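Local coordinates for levoglucosan dehydrogenase (Pseudarthrobacter phenanthrenivorans, PDB 6A3F), which oxidises levoglucosan to 3-dehydrolevoglucosan with NAD(+) as the hydride acceptor, at residues I94-A107 and K118-E132. Numbering follows the deposited sequence.
Sequences IHVVDIATPNHLHA and KHIICEKPLARTGEE
Val97 and Ile99 hydrogen-bond through both N and O to the neighbouring strand, so that 96-100 and 119-122 run parallel, 14° apart, in a ladder that starts with His119 N on His95 O and closes with Glu123 N on Ile99 O at 2.9 Å. At the N-terminal end of the ladder, Lys118 lays its chain across Val97, CD 3.8 Å from Val97 CG2, then bends at its last torsion (chi4 39°) to bring NZ to Ile94 O at 2.9 Å; Asp91 O takes a second bond from the same amine. On one face of the sheet Ile121 CG2 lies alongside the carboxylate of Asp98, whose OD2 is held by His38 and Tyr42. On the other, Ile99 CD1 meets Ile120 CG2 at 3.7 Å.

Beyond the strand ends, the His106 ring is gripped at both nitrogens. ND1 gives a 2.6 Å bond to Leu126 O, which lies in the ring plane although the donor stands above the carbonyl plane; NE2 donates to Thr101 O, 2.8 Å away. These two bonds fix the ring's rotation, and it is sandwiched as well: Cys122 SG sits over one face, 3.8 Å from the ring centroid, and Asn103 CA covers the opposite one. The amide of Asn103 crosses Pro125, which follows a cis peptide, with ND2 3.4 Å from Pro125 CG, a packing contact; the nitrogen is hydrogen-bonded to Ala202 O. Farther along, Ala107 CB packs on Glu132 CG, near a water that joins Asn103 O to Ala107 N.

Thr101, Asn103, His106, Glu123 and Lys124 all bind NADH, and Lys124, salt-bridged to Asp209, also binds levoglucosan. The two strands and helix 106-115 form a beta-alpha-beta unit of the Rossmann fold, with the cofactor site at the C-terminal ends of its parallel strands.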
loop_
_atom_site.group_PDB
_atom_site.type_symbol
_atom_site.label_atom_id
_atom_site.label_comp_id
_atom_site.label_asym_id
_atom_site.label_seq_id
_atom_site.Cartn_x
_atom_site.Cartn_y
_atom_site.Cartn_z
ATOM N N ILE B 94 48.716 6.889 -0.274
ATOM C CA ILE B 94 47.314 6.452 -0.352
ATOM C C ILE B 94 47.035 5.505 0.812
ATOM O O ILE B 94 47.775 4.538 1.017
ATOM C CB ILE B 94 47.032 5.816 -1.712
ATOM C CG1 ILE B 94 47.315 6.815 -2.836
ATOM C CG2 ILE B 94 45.625 5.220 -1.771
ATOM C CD1 ILE B 94 46.408 7.999 -2.881
ATOM N N HIS B 95 45.985 5.800 1.584
ATOM C CA HIS B 95 45.658 5.024 2.770
ATOM C C HIS B 95 44.566 3.992 2.480
ATOM O O HIS B 95 44.576 2.936 3.072
ATOM C CB HIS B 95 45.286 5.946 3.918
ATOM C CG HIS B 95 46.311 6.995 4.161
ATOM N ND1 HIS B 95 46.133 8.300 3.749
ATOM C CD2 HIS B 95 47.554 6.915 4.700
ATOM C CE1 HIS B 95 47.204 8.996 4.069
ATOM N NE2 HIS B 95 48.089 8.162 4.639
ATOM N N VAL B 96 43.670 4.315 1.550
ATOM C CA VAL B 96 42.450 3.537 1.299
ATOM C C VAL B 96 42.305 3.290 -0.201
ATOM O O VAL B 96 42.345 4.229 -0.994
ATOM C CB VAL B 96 41.206 4.271 1.841
ATOM C CG1 VAL B 96 39.941 3.515 1.490
ATOM C CG2 VAL B 96 41.280 4.496 3.353
ATOM N N VAL B 97 42.057 2.042 -0.564
ATOM C CA VAL B 97 41.729 1.697 -1.923
ATOM C C VAL B 97 40.262 1.246 -2.019
ATOM O O VAL B 97 39.842 0.344 -1.284
ATOM C CB VAL B 97 42.675 0.602 -2.422
ATOM C CG1 VAL B 97 42.330 0.128 -3.814
ATOM C CG2 VAL B 97 44.107 1.102 -2.344
ATOM N N ASP B 98 39.545 1.948 -2.888
ATOM C CA ASP B 98 38.138 1.669 -3.227
ATOM C C ASP B 98 38.110 0.969 -4.584
ATOM O O ASP B 98 38.364 1.596 -5.612
ATOM C CB ASP B 98 37.307 2.959 -3.276
ATOM C CG ASP B 98 35.805 2.723 -3.429
ATOM O OD1 ASP B 98 35.429 1.671 -3.998
ATOM O OD2 ASP B 98 35.005 3.601 -2.978
ATOM N N ILE B 99 37.779 -0.328 -4.553
ATOM C CA ILE B 99 37.753 -1.159 -5.744
ATOM C C ILE B 99 36.306 -1.252 -6.254
ATOM O O ILE B 99 35.461 -1.978 -5.679
ATOM C CB ILE B 99 38.337 -2.561 -5.494
ATOM C CG1 ILE B 99 39.681 -2.552 -4.767
ATOM C CG2 ILE B 99 38.413 -3.304 -6.833
ATOM C CD1 ILE B 99 40.176 -3.920 -4.444
ATOM N N ALA B 100 36.036 -0.579 -7.379
ATOM C CA ALA B 100 34.716 -0.531 -7.933
ATOM C C ALA B 100 34.746 -0.985 -9.401
ATOM O O ALA B 100 33.981 -0.529 -10.206
ATOM C CB ALA B 100 34.176 0.857 -7.804
ATOM N N THR B 101 35.642 -1.891 -9.735
ATOM C CA THR B 101 35.667 -2.458 -11.076
ATOM C C THR B 101 34.664 -3.623 -11.172
ATOM O O THR B 101 34.202 -4.187 -10.144
ATOM C CB THR B 101 37.066 -3.035 -11.372
ATOM O OG1 THR B 101 37.267 -4.166 -10.521
ATOM C CG2 THR B 101 38.220 -2.075 -11.139
ATOM N N PRO B 102 34.482 -4.139 -12.385
ATOM C CA PRO B 102 33.857 -5.439 -12.532
ATOM C C PRO B 102 34.566 -6.592 -11.804
ATOM O O PRO B 102 35.737 -6.479 -11.406
ATOM C CB PRO B 102 33.854 -5.661 -14.057
ATOM C CG PRO B 102 33.825 -4.225 -14.607
ATOM C CD PRO B 102 34.801 -3.533 -13.688
ATOM N N ASN B 103 33.835 -7.707 -11.655
ATOM C CA ASN B 103 34.180 -8.794 -10.689
ATOM C C ASN B 103 35.534 -9.430 -11.045
ATOM O O ASN B 103 36.181 -10.001 -10.176
ATOM C CB ASN B 103 33.107 -9.901 -10.636
ATOM C CG ASN B 103 31.688 -9.376 -10.609
ATOM O OD1 ASN B 103 31.497 -8.184 -10.378
ATOM N ND2 ASN B 103 30.693 -10.237 -10.837
ATOM N N HIS B 104 35.899 -9.402 -12.325
ATOM C CA HIS B 104 37.079 -10.132 -12.783
ATOM C C HIS B 104 38.374 -9.483 -12.293
ATOM O O HIS B 104 39.402 -10.192 -12.196
ATOM C CB HIS B 104 37.046 -10.307 -14.308
ATOM C CG HIS B 104 37.267 -9.072 -15.105
ATOM N ND1 HIS B 104 36.513 -7.925 -14.932
ATOM C CD2 HIS B 104 38.143 -8.811 -16.110
ATOM C CE1 HIS B 104 36.920 -6.998 -15.785
ATOM N NE2 HIS B 104 37.935 -7.515 -16.516
ATOM N N LEU B 105 38.360 -8.189 -11.931
ATOM C CA LEU B 105 39.590 -7.489 -11.500
ATOM C C LEU B 105 39.684 -7.323 -9.986
ATOM O O LEU B 105 40.712 -6.888 -9.512
ATOM C CB LEU B 105 39.635 -6.117 -12.167
ATOM C CG LEU B 105 39.671 -6.163 -13.693
ATOM C CD1 LEU B 105 39.493 -4.768 -14.286
ATOM C CD2 LEU B 105 40.957 -6.824 -14.186
ATOM N N HIS B 106 38.675 -7.683 -9.220
ATOM C CA HIS B 106 38.770 -7.499 -7.761
ATOM C C HIS B 106 40.009 -8.150 -7.135
ATOM O O HIS B 106 40.620 -7.550 -6.262
ATOM C CB HIS B 106 37.552 -8.082 -7.036
ATOM C CG HIS B 106 36.282 -7.381 -7.368
ATOM N ND1 HIS B 106 35.076 -7.811 -6.886
ATOM C CD2 HIS B 106 36.012 -6.322 -8.164
ATOM C CE1 HIS B 106 34.118 -7.052 -7.376
ATOM N NE2 HIS B 106 34.655 -6.133 -8.146
ATOM N N ALA B 107 40.318 -9.394 -7.497
ATOM C CA ALA B 107 41.258 -10.179 -6.718
ATOM C C ALA B 107 42.672 -9.635 -6.924
ATOM O O ALA B 107 43.396 -9.431 -5.957
ATOM C CB ALA B 107 41.151 -11.636 -7.092
ATOM N N LYS B 118 47.241 -1.384 2.515
ATOM C CA LYS B 118 46.164 -0.392 2.334
ATOM C C LYS B 118 44.828 -0.956 2.854
ATOM O O LYS B 118 44.568 -2.127 2.793
ATOM C CB LYS B 118 46.146 0.033 0.865
ATOM C CG LYS B 118 47.299 0.987 0.541
ATOM C CD LYS B 118 47.594 1.182 -0.914
ATOM C CE LYS B 118 48.482 2.384 -1.194
ATOM N NZ LYS B 118 49.565 2.574 -0.192
ATOM N N HIS B 119 44.014 -0.084 3.421
ATOM C CA HIS B 119 42.636 -0.449 3.790
ATOM C C HIS B 119 41.808 -0.539 2.510
ATOM O O HIS B 119 42.021 0.247 1.545
ATOM C CB HIS B 119 42.069 0.580 4.778
ATOM C CG HIS B 119 42.904 0.804 5.997
ATOM N ND1 HIS B 119 42.993 -0.122 7.040
ATOM C CD2 HIS B 119 43.673 1.855 6.354
ATOM C CE1 HIS B 119 43.801 0.355 7.969
ATOM N NE2 HIS B 119 44.215 1.575 7.585
ATOM N N ILE B 120 40.885 -1.489 2.475
ATOM C CA ILE B 120 40.219 -1.786 1.186
ATOM C C ILE B 120 38.699 -1.848 1.378
ATOM O O ILE B 120 38.230 -2.602 2.231
ATOM C CB ILE B 120 40.709 -3.113 0.573
ATOM C CG1 ILE B 120 42.243 -3.193 0.473
ATOM C CG2 ILE B 120 40.024 -3.346 -0.774
ATOM C CD1 ILE B 120 42.781 -4.619 0.474
ATOM N N ILE B 121 37.980 -1.147 0.515
ATOM C CA ILE B 121 36.570 -1.447 0.273
ATOM C C ILE B 121 36.420 -1.946 -1.165
ATOM O O ILE B 121 36.827 -1.306 -2.083
ATOM C CB ILE B 121 35.616 -0.266 0.601
ATOM C CG1 ILE B 121 34.146 -0.660 0.391
ATOM C CG2 ILE B 121 35.945 0.987 -0.166
ATOM C CD1 ILE B 121 33.167 0.235 1.181
ATOM N N CYS B 122 35.773 -3.092 -1.291
ATOM C CA CYS B 122 35.617 -3.717 -2.553
ATOM C C CYS B 122 34.141 -3.940 -2.871
ATOM O O CYS B 122 33.380 -4.384 -2.032
ATOM C CB CYS B 122 36.389 -5.030 -2.555
ATOM S SG CYS B 122 36.390 -5.873 -4.153
ATOM N N GLU B 123 33.793 -3.698 -4.120
ATOM C CA GLU B 123 32.441 -4.035 -4.632
ATOM C C GLU B 123 32.161 -5.528 -4.533
ATOM O O GLU B 123 33.070 -6.386 -4.544
ATOM C CB GLU B 123 32.271 -3.630 -6.089
ATOM C CG GLU B 123 31.548 -2.316 -6.232
ATOM C CD GLU B 123 30.071 -2.381 -5.844
ATOM O OE1 GLU B 123 29.641 -3.361 -5.217
ATOM O OE2 GLU B 123 29.374 -1.411 -6.141
ATOM N N LYS B 124 30.874 -5.836 -4.494
ATOM C CA LYS B 124 30.432 -7.204 -4.534
ATOM C C LYS B 124 30.155 -7.662 -5.972
ATOM O O LYS B 124 30.078 -6.814 -6.882
ATOM C CB LYS B 124 29.179 -7.360 -3.667
ATOM C CG LYS B 124 28.168 -6.222 -3.726
ATOM C CD LYS B 124 27.592 -5.880 -5.079
ATOM C CE LYS B 124 26.846 -6.998 -5.754
ATOM N NZ LYS B 124 26.389 -6.614 -7.109
ATOM N N PRO B 125 30.013 -8.988 -6.225
ATOM C CA PRO B 125 30.478 -10.058 -5.330
ATOM C C PRO B 125 32.004 -9.939 -5.094
ATOM O O PRO B 125 32.699 -9.231 -5.818
ATOM C CB PRO B 125 30.075 -11.322 -6.077
ATOM C CG PRO B 125 30.185 -10.936 -7.543
ATOM C CD PRO B 125 29.728 -9.497 -7.572
ATOM N N LEU B 126 32.540 -10.619 -4.101
ATOM C CA LEU B 126 33.900 -10.291 -3.756
ATOM C C LEU B 126 34.803 -10.602 -4.966
ATOM O O LEU B 126 35.660 -9.831 -5.342
ATOM C CB LEU B 126 34.305 -11.092 -2.526
ATOM C CG LEU B 126 35.654 -10.664 -1.938
ATOM C CD1 LEU B 126 35.584 -9.248 -1.401
ATOM C CD2 LEU B 126 36.110 -11.624 -0.842
ATOM N N ALA B 127 34.555 -11.723 -5.592
ATOM C CA ALA B 127 35.237 -12.077 -6.820
ATOM C C ALA B 127 34.309 -12.912 -7.728
ATOM O O ALA B 127 33.177 -13.250 -7.352
ATOM C CB ALA B 127 36.505 -12.819 -6.443
ATOM N N ARG B 128 34.881 -13.304 -8.875
ATOM C CA ARG B 128 34.272 -14.073 -9.987
ATOM C C ARG B 128 33.953 -15.493 -9.506
ATOM O O ARG B 128 32.957 -16.064 -9.892
ATOM C CB ARG B 128 35.284 -14.050 -11.143
ATOM C CG ARG B 128 34.745 -14.135 -12.561
ATOM C CD ARG B 128 35.864 -14.162 -13.604
ATOM N NE ARG B 128 37.158 -14.635 -13.083
ATOM C CZ ARG B 128 38.269 -13.900 -12.970
ATOM N NH1 ARG B 128 39.221 -14.219 -12.109
ATOM N NH2 ARG B 128 38.453 -12.848 -13.733
ATOM N N THR B 129 34.792 -16.045 -8.621
ATOM C CA THR B 129 34.681 -17.427 -8.132
ATOM C C THR B 129 34.962 -17.531 -6.629
ATOM O O THR B 129 35.593 -16.658 -6.026
ATOM C CB THR B 129 35.715 -18.372 -8.769
ATOM O OG1 THR B 129 36.281 -19.067 -7.657
ATOM C CG2 THR B 129 36.844 -17.710 -9.533
ATOM N N GLY B 130 34.585 -18.670 -6.061
ATOM C CA GLY B 130 34.900 -19.020 -4.657
ATOM C C GLY B 130 36.401 -19.065 -4.359
ATOM O O GLY B 130 36.876 -18.531 -3.331
ATOM N N GLU B 131 37.160 -19.687 -5.257
ATOM C CA GLU B 131 38.599 -19.839 -5.099
ATOM C C GLU B 131 39.292 -18.479 -5.147
ATOM O O GLU B 131 40.193 -18.189 -4.382
ATOM C CB GLU B 131 39.170 -20.722 -6.207
ATOM C CG GLU B 131 40.433 -21.442 -5.788
ATOM C CD GLU B 131 41.120 -22.124 -6.954
ATOM O OE1 GLU B 131 40.515 -23.048 -7.530
ATOM O OE2 GLU B 131 42.242 -21.713 -7.295
ATOM N N GLU B 132 38.866 -17.651 -6.071
ATOM C CA GLU B 132 39.383 -16.324 -6.164
ATOM C C GLU B 132 39.042 -15.525 -4.895
ATOM O O GLU B 132 39.851 -14.772 -4.388
ATOM C CB GLU B 132 38.766 -15.710 -7.405
ATOM C CG GLU B 132 39.382 -14.420 -7.828
ATOM C CD GLU B 132 38.896 -14.001 -9.205
ATOM O OE1 GLU B 132 39.711 -13.524 -9.978
ATOM O OE2 GLU B 132 37.711 -14.181 -9.506
HETATM O O HOH W 1 38.678 -10.909 -9.484
HETATM O O HOH W 2 31.751 -5.800 -9.127
#